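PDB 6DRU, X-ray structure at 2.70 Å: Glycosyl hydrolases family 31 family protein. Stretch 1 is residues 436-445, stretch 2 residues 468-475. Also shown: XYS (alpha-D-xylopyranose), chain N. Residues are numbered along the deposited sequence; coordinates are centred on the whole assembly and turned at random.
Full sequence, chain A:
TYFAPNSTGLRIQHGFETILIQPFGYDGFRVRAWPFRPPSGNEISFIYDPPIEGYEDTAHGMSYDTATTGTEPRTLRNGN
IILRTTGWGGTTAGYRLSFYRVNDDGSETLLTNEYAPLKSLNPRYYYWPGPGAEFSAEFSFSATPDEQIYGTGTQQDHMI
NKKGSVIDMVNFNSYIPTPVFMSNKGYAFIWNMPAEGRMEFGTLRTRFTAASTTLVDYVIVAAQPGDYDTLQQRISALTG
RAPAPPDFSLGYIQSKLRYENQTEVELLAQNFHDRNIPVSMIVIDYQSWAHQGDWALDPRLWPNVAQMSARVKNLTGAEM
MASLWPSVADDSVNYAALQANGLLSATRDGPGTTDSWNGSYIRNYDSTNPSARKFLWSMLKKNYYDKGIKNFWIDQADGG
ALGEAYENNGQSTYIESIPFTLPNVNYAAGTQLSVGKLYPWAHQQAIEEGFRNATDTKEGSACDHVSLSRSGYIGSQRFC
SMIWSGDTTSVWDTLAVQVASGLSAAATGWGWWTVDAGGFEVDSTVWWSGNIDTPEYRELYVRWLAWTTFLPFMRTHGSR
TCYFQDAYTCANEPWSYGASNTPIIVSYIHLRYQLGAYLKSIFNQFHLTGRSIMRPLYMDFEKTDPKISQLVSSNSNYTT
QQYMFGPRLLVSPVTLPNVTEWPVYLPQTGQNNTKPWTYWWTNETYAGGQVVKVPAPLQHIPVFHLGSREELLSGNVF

Stretch 1, residues 436-445: GKLYPWAHQQ
Stretch 2 (468-475) LSRSGYIG

A helical segment of stretch 1 packs against the loop that follows a short strand end in stretch 2, burying 445 Å² summed over both sides. Residues 436-438 already have helical phi/psi, and regular helix follows, including Q445 and continuing beyond it, with A442 N to L438 O at 2.8 Å and Q444 N to P440 O at 3.0 Å. In stretch 2, L468 and S469 are extended and the chain continues as loop. The two backbones come close where W441 CA lies 4.7 Å from G472 CA; Q444 CA and S469 CA are 7.2 Å apart, so the chains run in opposite senses.

Y473 covers the most surface. Its backbone is extended (phi/psi -163/-156), its CA-to-CB bond points toward the helix, and chi1 is t with chi2 at 53°. K437, with chi1, chi2 and chi3 all m, lies over one face of the phenol ring: its CB sits 3.6 Å from the Y473 ring centroid, 15° off the normal, a CH-pi contact. The chain then stays close to the ring, with K437 CE 3.4 Å from Y473 CE1. A water donates to K437 O and G472 O, each 2.7 Å from its oxygen, and weakly accepts from K437 NZ at 3.3 Å.

W441 (chi1 t, chi2 97°) points sideways at CB, but its indole reaches stretch 2. W441 CB packs on Y473 CB at 4.1 Å, while NE1 lies 3.0 Å from I474 O. G475, at positive phi (75/18), meets the indole edge, its C 3.8 Å from W441 NE1.

G472 is nearly fully extended (177/-160); P440 CB lies 3.7 Å from G472 N and Q444 OE1, on an m, t side chain, 3.6 Å from G472 CA. An ideal CB on G472 would stand a tight 3.1 Å from Q444 OE1. Before it, S469 OG donates to S471 O (2.6 Å).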

# COMPACT_ATOMS: atom_id res chain seq x y z
N GLY A 436 -13.31 12.25 -0.17
CA GLY A 436 -13.31 13.19 0.94
C GLY A 436 -13.89 14.55 0.61
O GLY A 436 -14.53 15.18 1.45
N LYS A 437 -13.67 15.03 -0.62
CA LYS A 437 -14.18 16.34 -1.01
C LYS A 437 -15.70 16.41 -0.97
O LYS A 437 -16.25 17.51 -1.05
CB LYS A 437 -13.67 16.71 -2.41
CG LYS A 437 -12.18 16.54 -2.59
CD LYS A 437 -11.39 17.49 -1.70
CE LYS A 437 -11.31 18.88 -2.32
NZ LYS A 437 -11.63 19.95 -1.33
N LEU A 438 -16.38 15.27 -0.86
CA LEU A 438 -17.84 15.24 -0.80
C LEU A 438 -18.38 15.61 0.57
O LEU A 438 -19.54 16.05 0.66
CB LEU A 438 -18.34 13.85 -1.21
CG LEU A 438 -19.79 13.44 -0.94
CD1 LEU A 438 -20.75 14.26 -1.77
CD2 LEU A 438 -19.98 11.95 -1.19
N TYR A 439 -17.58 15.47 1.63
CA TYR A 439 -18.11 15.58 2.99
C TYR A 439 -18.83 16.89 3.26
O TYR A 439 -19.99 16.85 3.70
CB TYR A 439 -16.98 15.33 4.00
CG TYR A 439 -17.48 15.21 5.42
CD1 TYR A 439 -17.61 16.32 6.24
CD2 TYR A 439 -17.83 13.97 5.94
CE1 TYR A 439 -18.08 16.20 7.54
CE2 TYR A 439 -18.29 13.84 7.24
CZ TYR A 439 -18.41 14.96 8.03
OH TYR A 439 -18.87 14.84 9.32
N PRO A 440 -18.23 18.08 3.06
CA PRO A 440 -18.99 19.31 3.33
C PRO A 440 -20.14 19.52 2.37
O PRO A 440 -21.16 20.10 2.76
CB PRO A 440 -17.93 20.41 3.20
CG PRO A 440 -16.95 19.85 2.24
CD PRO A 440 -16.89 18.38 2.53
N TRP A 441 -20.01 19.06 1.13
CA TRP A 441 -21.11 19.15 0.17
C TRP A 441 -22.30 18.32 0.64
O TRP A 441 -23.45 18.78 0.57
CB TRP A 441 -20.62 18.67 -1.20
CG TRP A 441 -21.55 18.94 -2.34
CD1 TRP A 441 -21.50 19.98 -3.21
CD2 TRP A 441 -22.65 18.12 -2.76
NE1 TRP A 441 -22.51 19.88 -4.14
CE2 TRP A 441 -23.23 18.74 -3.89
CE3 TRP A 441 -23.21 16.93 -2.29
CZ2 TRP A 441 -24.34 18.21 -4.55
CZ3 TRP A 441 -24.31 16.40 -2.95
CH2 TRP A 441 -24.86 17.04 -4.06
N ALA A 442 -22.05 17.11 1.13
CA ALA A 442 -23.13 16.28 1.66
C ALA A 442 -23.65 16.79 2.99
O ALA A 442 -24.80 16.49 3.34
CB ALA A 442 -22.65 14.83 1.81
N HIS A 443 -22.85 17.55 3.73
CA HIS A 443 -23.34 18.15 4.97
C HIS A 443 -24.34 19.27 4.67
O HIS A 443 -25.38 19.37 5.33
CB HIS A 443 -22.17 18.68 5.80
CG HIS A 443 -22.52 18.96 7.23
ND1 HIS A 443 -23.26 18.09 8.00
CD2 HIS A 443 -22.23 20.02 8.02
CE1 HIS A 443 -23.41 18.60 9.21
NE2 HIS A 443 -22.79 19.77 9.25
N GLN A 444 -24.03 20.12 3.68
CA GLN A 444 -25.02 21.08 3.21
C GLN A 444 -26.28 20.36 2.72
O GLN A 444 -27.40 20.79 3.00
CB GLN A 444 -24.44 21.93 2.08
CG GLN A 444 -23.21 22.74 2.44
CD GLN A 444 -22.70 23.55 1.27
OE1 GLN A 444 -22.00 23.04 0.40
NE2 GLN A 444 -23.05 24.83 1.24
N GLN A 445 -26.09 19.26 1.99
CA GLN A 445 -27.22 18.49 1.47
C GLN A 445 -28.12 17.97 2.58
O GLN A 445 -29.34 17.87 2.39
CB GLN A 445 -26.69 17.34 0.61
CG GLN A 445 -27.76 16.40 0.07
CD GLN A 445 -27.18 15.15 -0.55
OE1 GLN A 445 -26.10 14.69 -0.17
NE2 GLN A 445 -27.89 14.58 -1.52
N LEU A 468 -25.59 28.28 7.13
CA LEU A 468 -24.30 28.95 7.09
C LEU A 468 -23.21 27.89 7.15
O LEU A 468 -23.04 27.23 8.19
CB LEU A 468 -24.17 29.95 8.24
CG LEU A 468 -22.87 30.76 8.36
CD1 LEU A 468 -22.61 31.57 7.10
CD2 LEU A 468 -22.94 31.67 9.57
N SER A 469 -22.49 27.72 6.05
CA SER A 469 -21.47 26.69 5.93
C SER A 469 -20.10 27.33 5.70
O SER A 469 -19.99 28.41 5.12
CB SER A 469 -21.79 25.73 4.77
OG SER A 469 -20.67 24.92 4.45
N ARG A 470 -19.06 26.64 6.17
CA ARG A 470 -17.68 27.09 6.02
C ARG A 470 -16.94 26.34 4.92
O ARG A 470 -15.75 26.62 4.69
CB ARG A 470 -16.93 26.94 7.34
CG ARG A 470 -15.83 27.97 7.56
CD ARG A 470 -15.16 27.76 8.90
NE ARG A 470 -14.47 26.47 8.98
CZ ARG A 470 -13.99 25.95 10.10
NH1 ARG A 470 -14.12 26.61 11.24
NH2 ARG A 470 -13.37 24.78 10.07
N SER A 471 -17.59 25.41 4.24
CA SER A 471 -16.94 24.62 3.20
C SER A 471 -17.99 24.15 2.20
O SER A 471 -19.19 24.37 2.38
CB SER A 471 -16.18 23.43 3.81
OG SER A 471 -15.33 22.82 2.86
N GLY A 472 -17.51 23.51 1.14
CA GLY A 472 -18.40 23.05 0.09
C GLY A 472 -17.59 22.43 -1.02
O GLY A 472 -16.43 22.05 -0.82
N TYR A 473 -18.19 22.34 -2.20
CA TYR A 473 -17.48 21.77 -3.33
C TYR A 473 -18.19 22.16 -4.62
O TYR A 473 -18.89 23.18 -4.67
CB TYR A 473 -17.35 20.24 -3.17
CG TYR A 473 -16.20 19.65 -3.94
CD1 TYR A 473 -14.92 20.16 -3.81
CD2 TYR A 473 -16.40 18.58 -4.81
CE1 TYR A 473 -13.86 19.62 -4.52
CE2 TYR A 473 -15.34 18.04 -5.52
CZ TYR A 473 -14.08 18.56 -5.37
OH TYR A 473 -13.02 18.03 -6.07
N ILE A 474 -18.00 21.35 -5.67
CA ILE A 474 -18.57 21.65 -6.98
C ILE A 474 -20.09 21.70 -6.88
O ILE A 474 -20.73 20.77 -6.37
CB ILE A 474 -18.11 20.60 -8.00
CG1 ILE A 474 -16.58 20.56 -8.07
CG2 ILE A 474 -18.69 20.89 -9.36
CD1 ILE A 474 -16.04 19.40 -8.88
N GLY A 475 -20.67 22.80 -7.36
CA GLY A 475 -22.11 22.93 -7.39
C GLY A 475 -22.76 23.20 -6.05
O GLY A 475 -23.97 23.00 -5.91
C1 XYS N . -15.21 28.13 14.47
C2 XYS N . -15.97 29.06 13.56
C3 XYS N . -16.34 30.31 14.33
C4 XYS N . -17.07 29.93 15.60
C5 XYS N . -16.26 28.90 16.36
O1 XYS N . -14.06 28.78 14.95
O2 XYS N . -15.17 29.40 12.45
O3 XYS N . -17.17 31.13 13.54
O4 XYS N . -17.25 31.07 16.40
O5 XYS N . -16.04 27.76 15.55
O HOH W 1 -14.89 19.81 -0.61